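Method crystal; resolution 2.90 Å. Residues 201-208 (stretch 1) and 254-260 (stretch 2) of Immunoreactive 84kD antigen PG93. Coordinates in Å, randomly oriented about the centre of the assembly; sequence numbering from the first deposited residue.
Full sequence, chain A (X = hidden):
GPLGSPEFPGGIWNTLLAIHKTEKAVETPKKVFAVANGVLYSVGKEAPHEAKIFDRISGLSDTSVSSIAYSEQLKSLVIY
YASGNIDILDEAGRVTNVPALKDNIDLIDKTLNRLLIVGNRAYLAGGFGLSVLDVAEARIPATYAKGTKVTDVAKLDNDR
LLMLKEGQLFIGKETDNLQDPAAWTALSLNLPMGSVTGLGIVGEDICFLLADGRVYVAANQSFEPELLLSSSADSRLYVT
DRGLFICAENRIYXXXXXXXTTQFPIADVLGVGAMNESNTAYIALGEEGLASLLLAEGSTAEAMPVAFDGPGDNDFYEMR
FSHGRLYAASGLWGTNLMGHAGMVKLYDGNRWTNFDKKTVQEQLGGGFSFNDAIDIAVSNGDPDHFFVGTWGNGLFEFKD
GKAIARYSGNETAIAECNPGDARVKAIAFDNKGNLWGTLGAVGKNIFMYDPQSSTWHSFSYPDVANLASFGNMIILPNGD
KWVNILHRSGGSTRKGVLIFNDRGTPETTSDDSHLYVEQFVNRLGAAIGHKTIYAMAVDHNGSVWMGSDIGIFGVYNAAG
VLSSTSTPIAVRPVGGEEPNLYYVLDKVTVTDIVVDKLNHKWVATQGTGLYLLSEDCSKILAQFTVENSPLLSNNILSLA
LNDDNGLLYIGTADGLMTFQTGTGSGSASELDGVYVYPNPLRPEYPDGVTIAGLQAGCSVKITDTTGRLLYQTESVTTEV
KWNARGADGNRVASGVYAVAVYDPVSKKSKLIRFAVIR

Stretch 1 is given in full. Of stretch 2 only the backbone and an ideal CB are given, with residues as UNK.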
# COMPACT_ATOMS: atom_id res chain seq x y z
N ILE A 201 34.12 -12.91 4.34
CA ILE A 201 35.56 -12.69 4.43
C ILE A 201 35.86 -11.53 5.34
O ILE A 201 35.17 -10.51 5.30
CB ILE A 201 36.12 -12.48 3.00
CG1 ILE A 201 36.69 -13.78 2.46
CG2 ILE A 201 37.14 -11.40 2.93
CD1 ILE A 201 35.92 -14.34 1.38
N VAL A 202 36.89 -11.67 6.17
CA VAL A 202 37.33 -10.63 7.09
C VAL A 202 38.84 -10.77 7.13
O VAL A 202 39.35 -11.78 7.58
CB VAL A 202 36.62 -10.68 8.49
CG1 VAL A 202 36.64 -12.07 9.12
CG2 VAL A 202 37.14 -9.62 9.44
N GLY A 203 39.51 -9.81 6.52
CA GLY A 203 40.96 -9.80 6.37
C GLY A 203 41.42 -11.00 5.58
O GLY A 203 40.82 -11.33 4.54
N GLU A 204 42.41 -11.72 6.14
CA GLU A 204 42.95 -12.95 5.54
C GLU A 204 42.16 -14.23 5.98
O GLU A 204 42.66 -15.34 5.83
CB GLU A 204 44.45 -13.09 5.84
CG GLU A 204 45.27 -11.93 5.29
CD GLU A 204 45.32 -11.70 3.79
OE1 GLU A 204 45.22 -12.69 3.02
OE2 GLU A 204 45.52 -10.53 3.38
N ASP A 205 40.92 -14.08 6.48
CA ASP A 205 40.11 -15.21 6.91
C ASP A 205 38.71 -15.18 6.29
O ASP A 205 38.24 -14.13 5.85
CB ASP A 205 39.96 -15.28 8.45
CG ASP A 205 41.22 -15.04 9.24
OD1 ASP A 205 42.14 -15.88 9.17
OD2 ASP A 205 41.28 -14.01 9.95
N ILE A 206 38.06 -16.34 6.29
CA ILE A 206 36.70 -16.58 5.83
C ILE A 206 35.95 -17.16 7.03
O ILE A 206 36.43 -18.11 7.65
CB ILE A 206 36.66 -17.49 4.55
CG1 ILE A 206 35.27 -18.07 4.27
CG2 ILE A 206 37.69 -18.61 4.52
CD1 ILE A 206 34.47 -17.28 3.29
N CYS A 207 34.81 -16.56 7.42
CA CYS A 207 34.02 -17.07 8.55
C CYS A 207 32.74 -17.74 8.08
O CYS A 207 32.06 -17.21 7.18
CB CYS A 207 33.72 -15.99 9.59
SG CYS A 207 35.18 -15.30 10.39
N PHE A 208 32.42 -18.87 8.73
CA PHE A 208 31.26 -19.71 8.46
C PHE A 208 30.36 -19.81 9.66
O PHE A 208 30.73 -20.40 10.67
CB PHE A 208 31.66 -21.11 8.02
CG PHE A 208 32.66 -21.21 6.90
CD1 PHE A 208 32.24 -21.33 5.58
CD2 PHE A 208 34.02 -21.32 7.17
CE1 PHE A 208 33.16 -21.50 4.55
CE2 PHE A 208 34.94 -21.50 6.13
CZ PHE A 208 34.50 -21.60 4.83
N UNK A 254 31.23 -8.58 16.86
CA UNK A 254 31.91 -7.85 15.81
C UNK A 254 33.29 -8.47 15.59
O UNK A 254 34.14 -8.38 16.48
CB UNK A 254 32.02 -6.36 16.16
N UNK A 255 33.49 -9.10 14.42
CA UNK A 255 34.75 -9.74 14.05
C UNK A 255 35.49 -8.85 13.05
O UNK A 255 34.92 -8.47 12.03
CB UNK A 255 34.51 -11.13 13.46
N UNK A 256 36.76 -8.52 13.35
CA UNK A 256 37.54 -7.70 12.44
C UNK A 256 38.92 -8.37 12.20
O UNK A 256 39.18 -9.43 12.77
CB UNK A 256 37.70 -6.29 13.00
N UNK A 257 39.74 -7.80 11.29
CA UNK A 257 41.06 -8.29 10.89
C UNK A 257 41.86 -8.89 12.04
O UNK A 257 42.00 -8.28 13.10
CB UNK A 257 41.86 -7.15 10.26
N UNK A 258 42.44 -10.04 11.78
CA UNK A 258 43.28 -10.71 12.76
C UNK A 258 42.48 -11.42 13.81
O UNK A 258 43.02 -11.75 14.87
CB UNK A 258 44.22 -9.71 13.43
N UNK A 259 41.19 -11.66 13.53
CA UNK A 259 40.24 -12.41 14.35
C UNK A 259 39.95 -11.73 15.70
O UNK A 259 39.68 -12.42 16.69
CB UNK A 259 40.78 -13.82 14.59
N UNK A 260 39.99 -10.39 15.73
CA UNK A 260 39.65 -9.62 16.92
C UNK A 260 38.13 -9.63 17.01
O UNK A 260 37.45 -9.37 16.01
CB UNK A 260 40.21 -8.20 16.87

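Stretch 1 is a tight hairpin in which a type II' turn runs from Val 202 to Asp 205, closed by backbone hydrogen bonds from Val 202 N to Asp 205 O (2.8 Å) and from Asp 205 N to Val 202 O (3.0 Å). Val 202, Asp 205 and Cys 207 direct their CA-to-CB bonds toward stretch 2, so the second segment meets an apolar patch, a carboxylate and, at the turn, the bare backbone of Gly 203.

Position 254 has extended backbone angles (-100/113), and its ideal CB has nothing of stretch 1 within 5.5 Å. The hairpin therefore sets no preference here, and many residues suited to a strand would fit. The deposited residue is Phe 254, and its ring makes no contact with stretch 1.

At position 255 the CA-to-CB bond points toward the hairpin. The ideal CB lies 4.9 Å from Val 202 CG1 and 5.2 Å from Cys 207 SG, leaving space for a medium-sized apolar group; valine, leucine, isoleucine or methionine would all be reasonable, with a beta-branched residue well matched to the strand. The residue is Ile 255, chi1 m. Its CG2 reaches into the gap, packing 4.0 Å from Val 202 CG1 and more loosely, at 4.4 Å, against Cys 207 SG.

Position 256 turns its CB away from stretch 1, although Val 202 CG2 lies only 3.5 Å from the backbone C of 256. That contact is independent of the side chain, so a polar or charged residue could point outward at no cost to the packing. Glu 256 does so, and its OE1 is hydrogen-bonded elsewhere in the structure.

Position 257 comes closest to the turn, its CA 4.8 Å from Gly 203 CA. The CB points sideways, and no charged group of the turn lies beside it, so a long, flexible side chain could lie over the glycine and continue outward. Lys 257 places its CG 4.0 Å from Gly 203 CA and leads its end away. A CB on residue 203 would fall only 3.2 Å from Lys 257 CG, a tight approach, while the positive phi of 203 by itself favours glycine.

Position 258 has phi/psi of 78/18, which favours glycine, though asparagine might be tolerated. It is Gly 258, and it makes no appreciable contact with stretch 1.

At position 259 phi is again positive (64), yet the ideal CB lies 4.7 Å from Asp 205 OD2. The carboxylate calls for a donor, ideally a cationic one; lysine or arginine would suit, and asparagine would agree with the backbone. Arg 259 starts sideways, but its end comes nearer: NE and NH2 each donate to Asp 205 OD1 at 3.2 Å, forming a salt bridge in which the oxygen sits at the guanidinium edge, near its plane.

Position 260 is out of reach, open to many residues; Lys 260 extends in an all-t conformation.

Stretch 2, residues 254-260: FIEKGRK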
# COMPACT_ATOMS: atom_id res chain seq x y z
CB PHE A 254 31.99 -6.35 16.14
CG PHE A 254 32.82 -5.55 15.15
CD1 PHE A 254 32.65 -5.72 13.78
CD2 PHE A 254 33.76 -4.63 15.60
CE1 PHE A 254 33.42 -4.99 12.88
CE2 PHE A 254 34.53 -3.91 14.69
CZ PHE A 254 34.35 -4.09 13.34
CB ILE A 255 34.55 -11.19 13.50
CG1 ILE A 255 33.80 -12.07 14.53
CG2 ILE A 255 35.87 -11.87 13.05
CD1 ILE A 255 32.68 -12.85 13.92
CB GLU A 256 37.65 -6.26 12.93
CG GLU A 256 38.35 -6.07 14.26
CD GLU A 256 38.08 -4.72 14.88
OE1 GLU A 256 38.48 -3.69 14.28
OE2 GLU A 256 37.46 -4.69 15.97
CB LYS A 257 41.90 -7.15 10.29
CG LYS A 257 41.60 -6.74 8.85
CD LYS A 257 42.20 -5.34 8.49
CE LYS A 257 43.68 -5.15 8.77
NZ LYS A 257 44.19 -3.83 8.32
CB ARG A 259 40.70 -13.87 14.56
CG ARG A 259 40.89 -14.62 13.26
CD ARG A 259 41.70 -15.86 13.51
NE ARG A 259 42.01 -16.57 12.27
CZ ARG A 259 42.27 -17.87 12.21
NH1 ARG A 259 42.22 -18.61 13.31
NH2 ARG A 259 42.55 -18.44 11.05
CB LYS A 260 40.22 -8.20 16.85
CG LYS A 260 39.88 -7.31 18.06
CD LYS A 260 40.07 -5.84 17.70
CE LYS A 260 40.35 -4.93 18.86
NZ LYS A 260 40.71 -3.56 18.39
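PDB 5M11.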